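Local coordinates for protein alkaline phosphatase (Antarctic bacterium, PDB 2W5V) that probably hydrolyses phosphate monoesters as an alkaline phosphatase, working with bound zinc and magnesium ions through a likely phosphoserine intermediate, at residues P34-A45 and N293-T304. The protein carries 1 engineered substitution. Sequence-based numbering, arbitrary orientation.
With ZN (zinc ion), chain H; MG (magnesium ion), chain I.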
loop_
_atom_site.group_PDB
_atom_site.type_symbol
_atom_site.label_atom_id
_atom_site.label_comp_id
_atom_site.label_asym_id
_atom_site.label_seq_id
_atom_site.Cartn_x
_atom_site.Cartn_y
_atom_site.Cartn_z
ATOM N N PRO B 34 -8.237 -3.800 24.038
ATOM C CA PRO B 34 -9.598 -3.556 23.545
ATOM C C PRO B 34 -10.579 -4.540 24.155
ATOM O O PRO B 34 -10.239 -5.713 24.314
ATOM C CB PRO B 34 -9.500 -3.844 22.042
ATOM C CG PRO B 34 -8.158 -4.473 21.812
ATOM C CD PRO B 34 -7.433 -4.606 23.107
ATOM N N LYS B 35 -11.775 -4.072 24.482
ATOM C CA LYS B 35 -12.846 -4.959 24.924
ATOM C C LYS B 35 -13.535 -5.595 23.721
ATOM O O LYS B 35 -13.851 -6.789 23.724
ATOM C CB LYS B 35 -13.860 -4.171 25.748
ATOM C CG LYS B 35 -15.148 -4.928 26.078
ATOM C CD LYS B 35 -16.072 -4.065 26.941
ATOM C CE LYS B 35 -17.318 -4.821 27.369
ATOM N NZ LYS B 35 -18.090 -4.089 28.412
ATOM N N ASN B 36 -13.749 -4.786 22.689
ATOM C CA ASN B 36 -14.431 -5.208 21.471
ATOM C C ASN B 36 -13.511 -5.158 20.260
ATOM O O ASN B 36 -12.553 -4.387 20.226
ATOM C CB ASN B 36 -15.621 -4.288 21.197
ATOM C CG ASN B 36 -16.495 -4.082 22.414
ATOM O OD1 ASN B 36 -17.013 -5.037 22.982
ATOM N ND2 ASN B 36 -16.681 -2.825 22.808
ATOM N N VAL B 37 -13.828 -5.960 19.250
ATOM C CA VAL B 37 -13.078 -5.957 18.004
ATOM C C VAL B 37 -14.046 -5.972 16.819
ATOM O O VAL B 37 -14.993 -6.759 16.788
ATOM C CB VAL B 37 -12.172 -7.187 17.896
ATOM C CG1 VAL B 37 -11.433 -7.173 16.565
ATOM C CG2 VAL B 37 -11.188 -7.226 19.049
ATOM N N ILE B 38 -13.826 -5.074 15.868
ATOM C CA ILE B 38 -14.556 -5.097 14.610
ATOM C C ILE B 38 -13.546 -5.292 13.486
ATOM O O ILE B 38 -12.626 -4.495 13.329
ATOM C CB ILE B 38 -15.326 -3.792 14.384
ATOM C CG1 ILE B 38 -16.328 -3.556 15.524
ATOM C CG2 ILE B 38 -16.021 -3.828 13.030
ATOM C CD1 ILE B 38 -16.888 -2.142 15.565
ATOM N N LEU B 39 -13.698 -6.372 12.730
ATOM C CA LEU B 39 -12.803 -6.661 11.620
ATOM C C LEU B 39 -13.547 -6.485 10.297
ATOM O O LEU B 39 -14.486 -7.219 10.004
ATOM C CB LEU B 39 -12.270 -8.088 11.748
ATOM C CG LEU B 39 -11.472 -8.575 10.547
ATOM C CD1 LEU B 39 -10.245 -7.688 10.320
ATOM C CD2 LEU B 39 -11.073 -10.022 10.755
ATOM N N LEU B 40 -13.156 -5.488 9.513
ATOM C CA LEU B 40 -13.833 -5.221 8.246
ATOM C C LEU B 40 -12.930 -5.676 7.117
ATOM O O LEU B 40 -11.753 -5.317 7.061
ATOM C CB LEU B 40 -14.147 -3.732 8.096
ATOM C CG LEU B 40 -14.929 -3.115 9.256
ATOM C CD1 LEU B 40 -14.959 -1.617 9.158
ATOM C CD2 LEU B 40 -16.327 -3.667 9.276
ATOM N N ILE B 41 -13.484 -6.482 6.230
ATOM C CA ILE B 41 -12.718 -7.073 5.153
ATOM C C ILE B 41 -13.302 -6.622 3.826
ATOM O O ILE B 41 -14.478 -6.856 3.537
ATOM C CB ILE B 41 -12.767 -8.609 5.219
ATOM C CG1 ILE B 41 -12.152 -9.112 6.527
ATOM C CG2 ILE B 41 -12.067 -9.223 4.014
ATOM C CD1 ILE B 41 -12.249 -10.626 6.700
ATOM N N SER B 42 -12.474 -5.967 3.027
ATOM C CA SER B 42 -12.850 -5.596 1.672
ATOM C C SER B 42 -12.274 -6.659 0.751
ATOM O O SER B 42 -11.062 -6.699 0.513
ATOM C CB SER B 42 -12.262 -4.230 1.318
ATOM O OG SER B 42 -10.902 -4.145 1.728
ATOM N N ASP B 43 -13.135 -7.526 0.238
ATOM C CA ASP B 43 -12.662 -8.628 -0.584
ATOM C C ASP B 43 -12.134 -8.120 -1.923
ATOM O O ASP B 43 -12.857 -7.475 -2.677
ATOM C CB ASP B 43 -13.765 -9.671 -0.799
ATOM C CG ASP B 43 -13.203 -11.011 -1.226
ATOM O OD1 ASP B 43 -12.371 -11.018 -2.153
ATOM O OD2 ASP B 43 -13.556 -12.047 -0.623
ATOM N N GLY B 44 -10.864 -8.401 -2.201
ATOM C CA GLY B 44 -10.272 -8.074 -3.481
ATOM C C GLY B 44 -9.749 -6.653 -3.610
ATOM O O GLY B 44 -9.376 -6.233 -4.706
ATOM N N ALA B 45 -9.699 -5.913 -2.504
ATOM C CA ALA B 45 -9.253 -4.516 -2.557
ATOM C C ALA B 45 -7.753 -4.338 -2.293
ATOM O O ALA B 45 -7.298 -4.424 -1.152
ATOM C CB ALA B 45 -10.066 -3.654 -1.584
ATOM N N ASN B 293 -13.378 1.730 23.721
ATOM C CA ASN B 293 -12.911 0.403 24.127
ATOM C C ASN B 293 -12.941 -0.581 22.971
ATOM O O ASN B 293 -12.964 -1.797 23.183
ATOM C CB ASN B 293 -13.787 -0.155 25.254
ATOM C CG ASN B 293 -13.654 0.628 26.540
ATOM O OD1 ASN B 293 -12.545 0.924 26.986
ATOM N ND2 ASN B 293 -14.788 0.961 27.152
ATOM N N THR B 294 -12.951 -0.059 21.749
ATOM C CA THR B 294 -13.145 -0.898 20.569
ATOM C C THR B 294 -12.004 -0.764 19.568
ATOM O O THR B 294 -11.613 0.347 19.185
ATOM C CB THR B 294 -14.470 -0.545 19.856
ATOM O OG1 THR B 294 -15.565 -0.741 20.760
ATOM C CG2 THR B 294 -14.675 -1.408 18.614
ATOM N N LEU B 295 -11.481 -1.907 19.144
ATOM C CA LEU B 295 -10.445 -1.954 18.121
ATOM C C LEU B 295 -11.085 -2.215 16.765
ATOM O O LEU B 295 -11.830 -3.177 16.594
ATOM C CB LEU B 295 -9.442 -3.060 18.445
ATOM C CG LEU B 295 -8.486 -3.463 17.322
ATOM C CD1 LEU B 295 -7.429 -2.375 17.091
ATOM C CD2 LEU B 295 -7.833 -4.807 17.624
ATOM N N VAL B 296 -10.803 -1.352 15.804
ATOM C CA VAL B 296 -11.304 -1.536 14.451
ATOM C C VAL B 296 -10.142 -1.860 13.530
ATOM O O VAL B 296 -9.177 -1.099 13.448
ATOM C CB VAL B 296 -11.996 -0.272 13.933
ATOM C CG1 VAL B 296 -12.475 -0.487 12.510
ATOM C CG2 VAL B 296 -13.156 0.131 14.849
ATOM N N ILE B 297 -10.243 -2.993 12.843
ATOM C CA ILE B 297 -9.227 -3.423 11.895
ATOM C C ILE B 297 -9.844 -3.509 10.510
ATOM O O ILE B 297 -10.911 -4.097 10.337
ATOM C CB ILE B 297 -8.676 -4.817 12.247
ATOM C CG1 ILE B 297 -8.088 -4.819 13.662
ATOM C CG2 ILE B 297 -7.633 -5.248 11.218
ATOM C CD1 ILE B 297 -8.079 -6.201 14.295
ATOM N N VAL B 298 -9.175 -2.913 9.533
ATOM C CA VAL B 298 -9.636 -2.946 8.145
ATOM C C VAL B 298 -8.540 -3.526 7.264
ATOM O O VAL B 298 -7.394 -3.052 7.286
ATOM C CB VAL B 298 -9.962 -1.536 7.608
ATOM C CG1 VAL B 298 -10.329 -1.615 6.132
ATOM C CG2 VAL B 298 -11.099 -0.883 8.412
ATOM N N THR B 299 -8.873 -4.544 6.482
ATOM C CA THR B 299 -7.891 -5.096 5.556
ATOM C C THR B 299 -8.606 -5.797 4.412
ATOM O O THR B 299 -9.831 -5.772 4.348
ATOM C CB THR B 299 -6.908 -6.063 6.262
ATOM O OG1 THR B 299 -5.781 -6.309 5.410
ATOM C CG2 THR B 299 -7.581 -7.389 6.596
ATOM N N SER B 300 -7.844 -6.429 3.528
ATOM C CA SER B 300 -8.413 -7.207 2.425
ATOM C C SER B 300 -7.770 -8.588 2.423
ATOM O O SER B 300 -6.732 -8.798 3.050
ATOM C CB SER B 300 -8.130 -6.533 1.078
ATOM O OG SER B 300 -8.395 -5.136 1.134
ATOM N N ASP B 301 -8.360 -9.521 1.690
ATOM C CA ASP B 301 -7.800 -10.865 1.620
ATOM C C ASP B 301 -6.748 -10.982 0.517
ATOM O O ASP B 301 -5.843 -11.798 0.618
ATOM C CB ASP B 301 -8.913 -11.932 1.493
ATOM C CG ASP B 301 -9.828 -11.711 0.289
ATOM O OD1 ASP B 301 -9.856 -10.580 -0.247
ATOM O OD2 ASP B 301 -10.523 -12.681 -0.119
ATOM N N HIS B 302 -6.866 -10.136 -0.511
ATOM C CA HIS B 302 -5.971 -10.110 -1.670
ATOM C C HIS B 302 -6.467 -9.001 -2.605
ATOM O O HIS B 302 -7.490 -8.369 -2.328
ATOM C CB HIS B 302 -6.039 -11.438 -2.413
ATOM C CG HIS B 302 -7.432 -11.789 -2.832
ATOM N ND1 HIS B 302 -8.027 -11.247 -3.948
ATOM C CD2 HIS B 302 -8.366 -12.564 -2.237
ATOM C CE1 HIS B 302 -9.267 -11.699 -4.042
ATOM N NE2 HIS B 302 -9.495 -12.502 -3.017
ATOM N N GLU B 303 -5.752 -8.769 -3.707
ATOM C CA GLU B 303 -6.168 -7.791 -4.716
ATOM C C GLU B 303 -6.796 -8.555 -5.871
ATOM O O GLU B 303 -6.487 -9.739 -6.064
ATOM C CB GLU B 303 -4.946 -7.013 -5.239
ATOM C CG GLU B 303 -5.280 -5.819 -6.140
ATOM C CD GLU B 303 -5.398 -6.134 -7.649
ATOM O OE1 GLU B 303 -5.073 -7.264 -8.099
ATOM O OE2 GLU B 303 -5.828 -5.219 -8.391
ATOM N N THR B 304 -7.658 -7.913 -6.656
ATOM C CA THR B 304 -8.117 -8.594 -7.873
ATOM C C THR B 304 -8.243 -7.684 -9.081
ATOM O O THR B 304 -8.685 -6.543 -8.969
ATOM C CB THR B 304 -9.426 -9.396 -7.692
ATOM O OG1 THR B 304 -10.537 -8.659 -8.202
ATOM C CG2 THR B 304 -9.652 -9.754 -6.266
HETATM ZN ZN ZN H . -11.293 -12.701 -1.983
HETATM MG MG MG I . -15.452 -12.715 -0.040
HETATM O O HOH W 1 -11.416 -5.622 -6.870
HETATM O O HOH W 2 -16.299 -11.773 -1.835
HETATM O O HOH W 3 -17.426 -13.613 0.690
HETATM O O HOH W 4 -15.250 -14.658 -1.266
#
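Asp-43, Asp-301 and His-302 meet at one zinc ion, bound by Asp-43 OD1 at 2.0 Å and by Asp-301 OD2 and His-302 NE2; Ser-84, present as phosphoserine, completes the site. Asp-43 CG stands anti to the backbone N (chi1 -161°), directing the carboxylate toward the metals, and its two oxygens make a bridge: OD2 binds magnesium, whose shell Thr-137, Glu-254 and three waters complete. The two carboxylates share the zinc ion while their planes stand 83° apart. Asp-301 OD1 accepts from Gly-44 N at 3.1 Å nearly end-on. Zinc on NE2 and Glu-303 O on ND1 together hold the orientation of the His-302 ring.

Behind the metals, backbone bonds join strands 36-42 and 294-299 in parallel, their axes 14° apart. Ile-38 N and Leu-40 N donate to Leu-295 O and Ile-297 O respectively, each at 2.8 Å, while Asn-36 O, Ile-38 O and Leu-40 O accept from Leu-295 N, Ile-297 N and Thr-299 N. Past the ladder, Ser-300 OG donates to Ala-45 O at 2.6 Å, tying the type II turn 42-45 to Ser-300.

Apolar side chains meet on both faces: Leu-39 CD1 rests on Ile-297 CG2 at 3.7 Å, and on the other face Leu-40 CD1 meets Val-298 CG2. Metal ligands carried at the C-terminal ends of adjacent parallel strands are characteristic of the alkaline phosphatase fold, where the central sheet presents the active site of two zinc ions and one magnesium ion.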